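Local coordinates for sugar ABC transporter substrate-binding protein, BlMnBP1 (Bifidobacterium animalis subsp. lactis ATCC 27673, PDB 6I5R) that binds mannobiose as the extracellular substrate-binding protein of an ABC transporter and probably delivers manno-oligosaccharides to it for uptake during growth on beta-mannan, at residues E172-D177 against Y244-D249; Q205-N210 against L401-G406; M280-G283 against Q289-Q292. All coordinates share one frame; numbering follows the deposited sequence.

Contact 1: residues E172-D177 against Y244-D249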
loop_
_atom_site.group_PDB
_atom_site.type_symbol
_atom_site.label_atom_id
_atom_site.label_comp_id
_atom_site.label_asym_id
_atom_site.label_seq_id
_atom_site.Cartn_x
_atom_site.Cartn_y
_atom_site.Cartn_z
ATOM N N GLU A 172 -16.424 -3.640 17.380
ATOM C CA GLU A 172 -17.576 -3.137 18.119
ATOM C C GLU A 172 -17.260 -1.803 18.786
ATOM O O GLU A 172 -18.087 -0.880 18.764
ATOM C CB GLU A 172 -18.035 -4.181 19.140
ATOM C CG GLU A 172 -18.467 -5.495 18.477
ATOM C CD GLU A 172 -17.391 -6.609 18.436
ATOM O OE1 GLU A 172 -16.171 -6.327 18.200
ATOM O OE2 GLU A 172 -17.816 -7.796 18.636
ATOM N N GLU A 173 -16.061 -1.678 19.360
ATOM C CA GLU A 173 -15.611 -0.408 19.917
ATOM C C GLU A 173 -15.526 0.668 18.837
ATOM O O GLU A 173 -15.931 1.811 19.059
ATOM C CB GLU A 173 -14.257 -0.593 20.615
ATOM C CG GLU A 173 -14.266 -1.590 21.806
ATOM C CD GLU A 173 -12.960 -1.603 22.620
ATOM O OE1 GLU A 173 -11.927 -1.068 22.139
ATOM O OE2 GLU A 173 -12.978 -2.164 23.763
ATOM N N PHE A 174 -15.018 0.315 17.649
ATOM C CA PHE A 174 -14.920 1.295 16.563
ATOM C C PHE A 174 -16.297 1.847 16.202
ATOM O O PHE A 174 -16.474 3.061 16.082
ATOM C CB PHE A 174 -14.250 0.654 15.331
ATOM C CG PHE A 174 -13.865 1.636 14.232
ATOM C CD1 PHE A 174 -13.012 2.694 14.491
ATOM C CD2 PHE A 174 -14.339 1.483 12.949
ATOM C CE1 PHE A 174 -12.653 3.562 13.474
ATOM C CE2 PHE A 174 -13.981 2.362 11.947
ATOM C CZ PHE A 174 -13.142 3.388 12.215
ATOM N N GLN A 175 -17.269 0.961 15.952
ATOM C CA GLN A 175 -18.622 1.407 15.610
ATOM C C GLN A 175 -19.225 2.258 16.736
ATOM O O GLN A 175 -19.912 3.256 16.481
ATOM C CB GLN A 175 -19.519 0.194 15.311
ATOM C CG GLN A 175 -19.125 -0.657 14.047
ATOM C CD GLN A 175 -19.115 0.171 12.760
ATOM O OE1 GLN A 175 -19.945 1.079 12.588
ATOM N NE2 GLN A 175 -18.187 -0.153 11.837
ATOM N N ALA A 176 -18.943 1.900 17.988
ATOM C CA ALA A 176 -19.390 2.723 19.109
ATOM C C ALA A 176 -18.769 4.108 19.039
ATOM O O ALA A 176 -19.443 5.116 19.293
ATOM C CB ALA A 176 -19.024 2.034 20.431
ATOM N N ASP A 177 -17.486 4.182 18.655
ATOM C CA ASP A 177 -16.821 5.481 18.523
ATOM C C ASP A 177 -17.359 6.270 17.333
ATOM O O ASP A 177 -17.520 7.494 17.414
ATOM C CB ASP A 177 -15.309 5.311 18.393
ATOM C CG ASP A 177 -14.668 4.785 19.679
ATOM O OD1 ASP A 177 -15.304 4.913 20.729
ATOM O OD2 ASP A 177 -13.541 4.270 19.643
ATOM N N TYR A 244 -13.983 -6.388 6.393
ATOM C CA TYR A 244 -14.982 -5.951 5.431
ATOM C C TYR A 244 -16.286 -5.591 6.105
ATOM O O TYR A 244 -16.975 -4.688 5.635
ATOM C CB TYR A 244 -15.218 -7.039 4.389
ATOM C CG TYR A 244 -13.966 -7.363 3.583
ATOM C CD1 TYR A 244 -13.338 -6.385 2.827
ATOM C CD2 TYR A 244 -13.411 -8.619 3.610
ATOM C CE1 TYR A 244 -12.196 -6.674 2.109
ATOM C CE2 TYR A 244 -12.267 -8.909 2.910
ATOM C CZ TYR A 244 -11.679 -7.939 2.145
ATOM O OH TYR A 244 -10.539 -8.265 1.423
ATOM N N LYS A 245 -16.637 -6.285 7.193
ATOM C CA LYS A 245 -17.827 -5.914 7.949
ATOM C C LYS A 245 -17.647 -4.564 8.637
ATOM O O LYS A 245 -18.627 -3.867 8.893
ATOM C CB LYS A 245 -18.148 -6.997 8.978
ATOM C CG LYS A 245 -19.355 -6.698 9.865
ATOM C CD LYS A 245 -19.635 -7.919 10.741
ATOM C CE LYS A 245 -21.092 -7.936 11.271
ATOM N NZ LYS A 245 -21.327 -6.794 12.199
ATOM N N THR A 246 -16.420 -4.193 8.977
ATOM C CA THR A 246 -16.197 -2.849 9.499
ATOM C C THR A 246 -16.658 -1.800 8.501
ATOM O O THR A 246 -17.381 -0.858 8.850
ATOM C CB THR A 246 -14.722 -2.655 9.830
ATOM O OG1 THR A 246 -14.358 -3.508 10.928
ATOM C CG2 THR A 246 -14.456 -1.201 10.195
ATOM N N LEU A 247 -16.234 -1.934 7.247
ATOM C CA LEU A 247 -16.672 -0.981 6.234
ATOM C C LEU A 247 -18.179 -1.075 6.030
ATOM O O LEU A 247 -18.876 -0.056 5.992
ATOM C CB LEU A 247 -15.951 -1.227 4.914
ATOM C CG LEU A 247 -16.443 -0.379 3.755
ATOM C CD1 LEU A 247 -16.223 1.081 3.977
ATOM C CD2 LEU A 247 -15.697 -0.826 2.489
ATOM N N TYR A 248 -18.687 -2.301 5.879
ATOM C CA TYR A 248 -20.117 -2.505 5.668
ATOM C C TYR A 248 -20.928 -1.825 6.769
ATOM O O TYR A 248 -21.861 -1.069 6.497
ATOM C CB TYR A 248 -20.452 -4.007 5.623
ATOM C CG TYR A 248 -21.907 -4.290 5.316
ATOM C CD1 TYR A 248 -22.882 -4.152 6.295
ATOM C CD2 TYR A 248 -22.317 -4.655 4.044
ATOM C CE1 TYR A 248 -24.205 -4.350 6.021
ATOM C CE2 TYR A 248 -23.656 -4.898 3.762
ATOM C CZ TYR A 248 -24.599 -4.726 4.765
ATOM O OH TYR A 248 -25.937 -4.938 4.529
ATOM N N ASP A 249 -20.571 -2.089 8.020
ATOM C CA ASP A 249 -21.369 -1.573 9.133
ATOM C C ASP A 249 -21.294 -0.062 9.212
ATOM O O ASP A 249 -22.286 0.600 9.534
ATOM C CB ASP A 249 -20.882 -2.171 10.456
ATOM C CG ASP A 249 -21.336 -3.592 10.653
ATOM O OD1 ASP A 249 -22.200 -4.063 9.879
ATOM O OD2 ASP A 249 -20.800 -4.238 11.577
HETATM O O HOH W 1 -16.121 -1.917 12.779
#
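Thr-246 is the first residue of 244-249 to touch 172-177, meeting Phe-174 with its methyl branch while its hydroxyl works through water. Thr-246 CG2 lies 3.8 Å from Phe-174 CD2, approaching the ring obliquely. Phe-174 reaches it because its CG stands anti to the backbone N (chi1 -169°). A single water molecule donates to Thr-246 OG1 at 3.0 Å and accepts from Gln-175 NE2 at 2.9 Å, lying in the plane of the Phe-174 ring at its edge. The same OG1 is also bonded to Ala-242 O, one turn back in its own helix. One turn on, Asp-249 presents CB to the amide of Gln-175, 3.6 Å from NE2, with carboxylate and amide planes perpendicular. Its OD2 takes Lys-245 NZ at 2.7 Å through the syn lone pair, a salt bridge within one helix turn. Gln-175 OE1 is engaged by Asn-253 ND2. Helices 171-184 and 239-252 thus form a near-parallel (21°), water-bridged pair within the solute-binding fold, their local axes 10.6 Å apart. On its other sides helix 239-252 packs against helices 409-420 and 425-443, through Leu-247 on Ile-411 and Tyr-248 on Ile-428.

Contact 2: residues Q205-N210 against L401-G406; sequences QYIAGN and LGINNG
Ile-207 lays its terminal methyl CD1 against the branch methyl CG2 of Ile-403 at 3.7 Å, an apolar contact in which the two side chains cross obliquely. The CG1 branch of Ile-207 sits between its own backbone N and carbonyl carbon (chi1 62°), and from there the extended end carries CD1 across to the loop. Ile-403 offers CG2 because that branch is anti to its backbone N.

The polar half of the contact lies beside this pair. Asn-404 OD1 rests 3.3 Å from Gln-205 CG, so the carbonyl oxygen meets the aliphatic part of the glutamine, not its amide. The amide planes stand 82° apart and are joined indirectly: one water accepts from Gln-205 NE2 at 2.9 Å and donates to Asn-404 OD1 at 3.1 Å. Across the two segments no direct hydrogen bond forms, but the carboxylate oxygen OD2 of Asp-204, just before Gln-205, accepts a hydrogen bond from Asn-404 N.

Phe-229 and Trp-436 pack on Ile-403. Gly-402 to Asn-405 form a type II beta turn, closed by Asn-405 N to Gly-402 O at 3.3 Å, with Asn-404 at positive phi (58°) in its third position. This is a tight turn docked on an irregular segment leading into helix 209-212, with apolar side chains on one flank and water-linked amides on the other.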
loop_
_atom_site.group_PDB
_atom_site.type_symbol
_atom_site.label_atom_id
_atom_site.label_comp_id
_atom_site.label_asym_id
_atom_site.label_seq_id
_atom_site.Cartn_x
_atom_site.Cartn_y
_atom_site.Cartn_z
ATOM N N GLN A 205 -5.663 -4.390 2.533
ATOM C CA GLN A 205 -4.378 -4.341 3.206
ATOM C C GLN A 205 -4.463 -4.744 4.661
ATOM O O GLN A 205 -3.419 -4.885 5.304
ATOM C CB GLN A 205 -3.806 -2.933 3.108
ATOM C CG GLN A 205 -3.504 -2.529 1.669
ATOM C CD GLN A 205 -3.061 -1.090 1.523
ATOM O OE1 GLN A 205 -2.960 -0.348 2.499
ATOM N NE2 GLN A 205 -2.800 -0.681 0.278
ATOM N N TYR A 206 -5.666 -4.952 5.180
ATOM C CA TYR A 206 -5.855 -5.229 6.598
ATOM C C TYR A 206 -6.218 -6.667 6.902
ATOM O O TYR A 206 -6.256 -7.049 8.083
ATOM C CB TYR A 206 -6.959 -4.325 7.167
ATOM C CG TYR A 206 -6.624 -2.884 6.962
ATOM C CD1 TYR A 206 -6.842 -2.280 5.739
ATOM C CD2 TYR A 206 -6.052 -2.144 7.954
ATOM C CE1 TYR A 206 -6.494 -0.981 5.514
ATOM C CE2 TYR A 206 -5.711 -0.833 7.740
ATOM C CZ TYR A 206 -5.946 -0.245 6.521
ATOM O OH TYR A 206 -5.578 1.071 6.307
ATOM N N ILE A 207 -6.511 -7.471 5.887
ATOM C CA ILE A 207 -7.241 -8.698 6.147
ATOM C C ILE A 207 -6.359 -9.882 6.508
ATOM O O ILE A 207 -6.893 -10.932 6.881
ATOM C CB ILE A 207 -8.090 -9.113 4.936
ATOM C CG1 ILE A 207 -7.203 -9.382 3.718
ATOM C CG2 ILE A 207 -9.096 -8.026 4.602
ATOM C CD1 ILE A 207 -7.819 -10.333 2.697
ATOM N N ALA A 208 -5.032 -9.757 6.396
ATOM C CA ALA A 208 -4.127 -10.871 6.639
ATOM C C ALA A 208 -3.439 -10.647 7.954
ATOM O O ALA A 208 -4.022 -10.946 9.029
ATOM C CB ALA A 208 -3.182 -11.017 5.429
ATOM N N GLY A 209 -2.201 -10.169 7.991
ATOM C CA GLY A 209 -1.509 -10.032 9.255
ATOM C C GLY A 209 -2.267 -9.205 10.277
ATOM O O GLY A 209 -2.272 -9.535 11.462
ATOM N N ASN A 210 -2.884 -8.097 9.838
ATOM C CA ASN A 210 -3.559 -7.227 10.785
ATOM C C ASN A 210 -4.741 -7.918 11.421
ATOM O O ASN A 210 -5.032 -7.699 12.603
ATOM C CB ASN A 210 -4.069 -5.961 10.124
ATOM C CG ASN A 210 -2.985 -5.001 9.851
ATOM O OD1 ASN A 210 -1.974 -5.357 9.258
ATOM N ND2 ASN A 210 -3.162 -3.767 10.338
ATOM N N LEU A 401 -10.949 -11.921 -7.753
ATOM C CA LEU A 401 -11.142 -11.093 -6.570
ATOM C C LEU A 401 -10.031 -10.081 -6.369
ATOM O O LEU A 401 -10.247 -9.057 -5.703
ATOM C CB LEU A 401 -11.219 -11.962 -5.320
ATOM C CG LEU A 401 -12.439 -12.856 -5.227
ATOM C CD1 LEU A 401 -12.455 -13.512 -3.864
ATOM C CD2 LEU A 401 -13.681 -12.066 -5.378
ATOM N N GLY A 402 -8.841 -10.355 -6.894
ATOM C CA GLY A 402 -7.808 -9.340 -6.870
ATOM C C GLY A 402 -7.570 -8.809 -5.475
ATOM O O GLY A 402 -7.556 -7.589 -5.254
ATOM N N ILE A 403 -7.371 -9.733 -4.539
ATOM C CA ILE A 403 -7.085 -9.387 -3.153
ATOM C C ILE A 403 -5.732 -8.701 -3.067
ATOM O O ILE A 403 -4.700 -9.308 -3.378
ATOM C CB ILE A 403 -7.116 -10.635 -2.264
ATOM C CG1 ILE A 403 -8.522 -11.245 -2.293
ATOM C CG2 ILE A 403 -6.636 -10.296 -0.859
ATOM C CD1 ILE A 403 -9.585 -10.390 -1.607
ATOM N N ASN A 404 -5.734 -7.447 -2.611
ATOM C CA ASN A 404 -4.509 -6.663 -2.433
ATOM C C ASN A 404 -3.737 -6.538 -3.748
ATOM O O ASN A 404 -2.510 -6.398 -3.748
ATOM C CB ASN A 404 -3.638 -7.273 -1.324
ATOM C CG ASN A 404 -2.850 -6.229 -0.558
ATOM O OD1 ASN A 404 -3.341 -5.126 -0.291
ATOM N ND2 ASN A 404 -1.610 -6.568 -0.213
ATOM N N ASN A 405 -4.453 -6.567 -4.874
ATOM C CA ASN A 405 -3.830 -6.581 -6.194
ATOM C C ASN A 405 -4.736 -5.863 -7.189
ATOM O O ASN A 405 -5.044 -6.373 -8.265
ATOM C CB ASN A 405 -3.535 -8.011 -6.640
ATOM C CG ASN A 405 -2.598 -8.067 -7.835
ATOM O OD1 ASN A 405 -2.961 -8.581 -8.902
ATOM N ND2 ASN A 405 -1.371 -7.535 -7.669
ATOM N N GLY A 406 -5.223 -4.679 -6.813
ATOM C CA GLY A 406 -5.820 -3.761 -7.758
ATOM C C GLY A 406 -7.335 -3.639 -7.734
ATOM O O GLY A 406 -7.855 -2.639 -8.251
HETATM O O HOH W 2 -3.790 -2.508 -1.797
#

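Contact 3: residues M280-G283 against Q289-Q292; sequences MVLG and QMKQ. With BMA (beta-D-mannopyranose), chain B.
Met-290 touches two side chains of strand 277-283 with its terminal methyl, and apolar contact accounts for everything that passes between the two segments. Its CE lies 3.4 Å from Met-280 CE, closer than usual for two carbons, so the methyl-to-methyl meeting is tight. The sulfur follows, with Met-290 SD 3.6 Å from Met-280 CE. The second partner is Leu-282, whose CD1 stands 3.6 Å from Met-290 CE, the two side chains crossing at about a right angle. Two residues apart on the strand, Met-280 and Leu-282 project to the same face, which lets a single methyl touch both. A bend at chi2 (-62°) followed by a nearly straight chi3 (162°) turns the end of Met-290 toward that face. All three side chains are buried.

The hydrogen bonds to the ligand come from neighbouring Gln-289, which grips one mannose with both ends of its amide: OE1 accepts from BMA O2 at a short 2.5 Å, and NE2 donates to BMA O3 at 3.2 Å with an N-H...O angle of 164°. OE1 also has a weak hydrogen bond from Lys-269 NZ. Two bonds to adjacent hydroxyls should restrict rotation of the amide. The same sugar is held by Glu-266, Lys-269 and Trp-265, which with Gln-289 belong to the glycan pocket.

The strand is bonded to strand 139-155, Met-280 pairing with Val-153, and helix 265-273 lies beside it through Ser-268 and Met-272. Trp-265 and Val-153 also pack on Met-290, so that helix 286-291 sits beside the strand, with Gln-289 reaching from it to the sugar.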
loop_
_atom_site.group_PDB
_atom_site.type_symbol
_atom_site.label_atom_id
_atom_site.label_comp_id
_atom_site.label_asym_id
_atom_site.label_seq_id
_atom_site.Cartn_x
_atom_site.Cartn_y
_atom_site.Cartn_z
ATOM N N MET A 280 -10.126 7.998 8.306
ATOM C CA MET A 280 -9.966 7.418 6.980
ATOM C C MET A 280 -9.062 6.204 7.101
ATOM O O MET A 280 -8.031 6.270 7.766
ATOM C CB MET A 280 -9.378 8.440 5.989
ATOM C CG MET A 280 -10.393 9.490 5.589
ATOM S SD MET A 280 -9.894 10.472 4.172
ATOM C CE MET A 280 -9.012 11.808 4.972
ATOM N N VAL A 281 -9.448 5.103 6.460
ATOM C CA VAL A 281 -8.719 3.849 6.574
ATOM C C VAL A 281 -7.669 3.882 5.470
ATOM O O VAL A 281 -7.949 3.594 4.312
ATOM C CB VAL A 281 -9.661 2.653 6.473
ATOM C CG1 VAL A 281 -8.882 1.333 6.504
ATOM C CG2 VAL A 281 -10.667 2.715 7.620
ATOM N N LEU A 282 -6.466 4.303 5.832
ATOM C CA LEU A 282 -5.393 4.521 4.865
ATOM C C LEU A 282 -4.085 4.101 5.498
ATOM O O LEU A 282 -3.958 4.065 6.713
ATOM C CB LEU A 282 -5.291 5.978 4.441
ATOM C CG LEU A 282 -6.513 6.556 3.747
ATOM C CD1 LEU A 282 -6.521 8.073 3.866
ATOM C CD2 LEU A 282 -6.516 6.129 2.309
ATOM N N GLY A 283 -3.109 3.816 4.668
ATOM C CA GLY A 283 -1.814 3.468 5.194
ATOM C C GLY A 283 -1.073 4.687 5.723
ATOM O O GLY A 283 -1.480 5.828 5.525
ATOM N N GLN A 289 0.543 13.673 4.338
ATOM C CA GLN A 289 -0.307 14.372 3.380
ATOM C C GLN A 289 -1.494 15.031 4.066
ATOM O O GLN A 289 -1.954 16.102 3.642
ATOM C CB GLN A 289 -0.790 13.393 2.318
ATOM C CG GLN A 289 0.297 12.828 1.447
ATOM C CD GLN A 289 -0.225 11.985 0.292
ATOM O OE1 GLN A 289 -1.325 12.186 -0.199
ATOM N NE2 GLN A 289 0.568 11.024 -0.120
ATOM N N MET A 290 -2.075 14.355 5.061
ATOM C CA MET A 290 -3.112 14.985 5.871
ATOM C C MET A 290 -2.547 16.140 6.694
ATOM O O MET A 290 -3.192 17.176 6.844
ATOM C CB MET A 290 -3.749 13.961 6.808
ATOM C CG MET A 290 -4.337 12.716 6.134
ATOM S SD MET A 290 -5.655 13.133 5.025
ATOM C CE MET A 290 -5.772 11.637 4.013
ATOM N N LYS A 291 -1.340 15.986 7.227
ATOM C CA LYS A 291 -0.818 17.010 8.126
ATOM C C LYS A 291 -0.477 18.270 7.355
ATOM O O LYS A 291 -0.618 19.385 7.880
ATOM C CB LYS A 291 0.426 16.503 8.841
ATOM C CG LYS A 291 0.187 15.494 9.948
ATOM C CD LYS A 291 1.495 15.105 10.580
ATOM C CE LYS A 291 1.225 14.201 11.768
ATOM N NZ LYS A 291 0.227 14.766 12.703
ATOM N N GLN A 292 0.044 18.103 6.140
ATOM C CA GLN A 292 0.405 19.207 5.261
ATOM C C GLN A 292 -0.812 19.893 4.669
ATOM O O GLN A 292 -0.673 20.962 4.079
ATOM C CB GLN A 292 1.293 18.691 4.137
ATOM C CG GLN A 292 2.662 18.255 4.576
ATOM C CD GLN A 292 3.345 17.319 3.563
ATOM O OE1 GLN A 292 2.752 16.923 2.510
ATOM N NE2 GLN A 292 4.619 16.976 3.848
HETATM C C1 BMA B . -1.923 12.254 -4.976
HETATM C C2 BMA B . -1.228 11.692 -3.710
HETATM C C3 BMA B . -1.035 10.189 -3.869
HETATM C C4 BMA B . -2.286 9.527 -4.387
HETATM C C5 BMA B . -2.826 10.255 -5.625
HETATM C C6 BMA B . -4.060 9.589 -6.182
HETATM O O1 BMA B . -2.183 13.578 -4.640
HETATM O O2 BMA B . -2.149 11.881 -2.588
HETATM O O3 BMA B . -0.642 9.593 -2.681
HETATM O O4 BMA B . -2.013 8.172 -4.747
HETATM O O5 BMA B . -3.100 11.602 -5.273
HETATM O O6 BMA B . -4.206 10.093 -7.514
#

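Contacts 1 and 2 join through Tyr-244, which belongs to 244-249 but makes no contact with 172-177: its OH lies 3.5 Å from Ile-207 CG2 and 3.8 Å from Ile-403 CD1. Contact 2 meets contact 3 through Tyr-206, whose OH is 3.3 Å from Val-281 CG1. The three centres are 18 to 19 Å apart, and contacts 1 and 3 do not touch, their nearest atoms being about 5 Å apart. Contact 3 alone holds a pocket residue, Gln-289, whereas the side chain of Gln-205 in contact 2 comes within about 5 Å of a bound mannose. Along the chain, contact 3 is nested within the loop closed by contact 2.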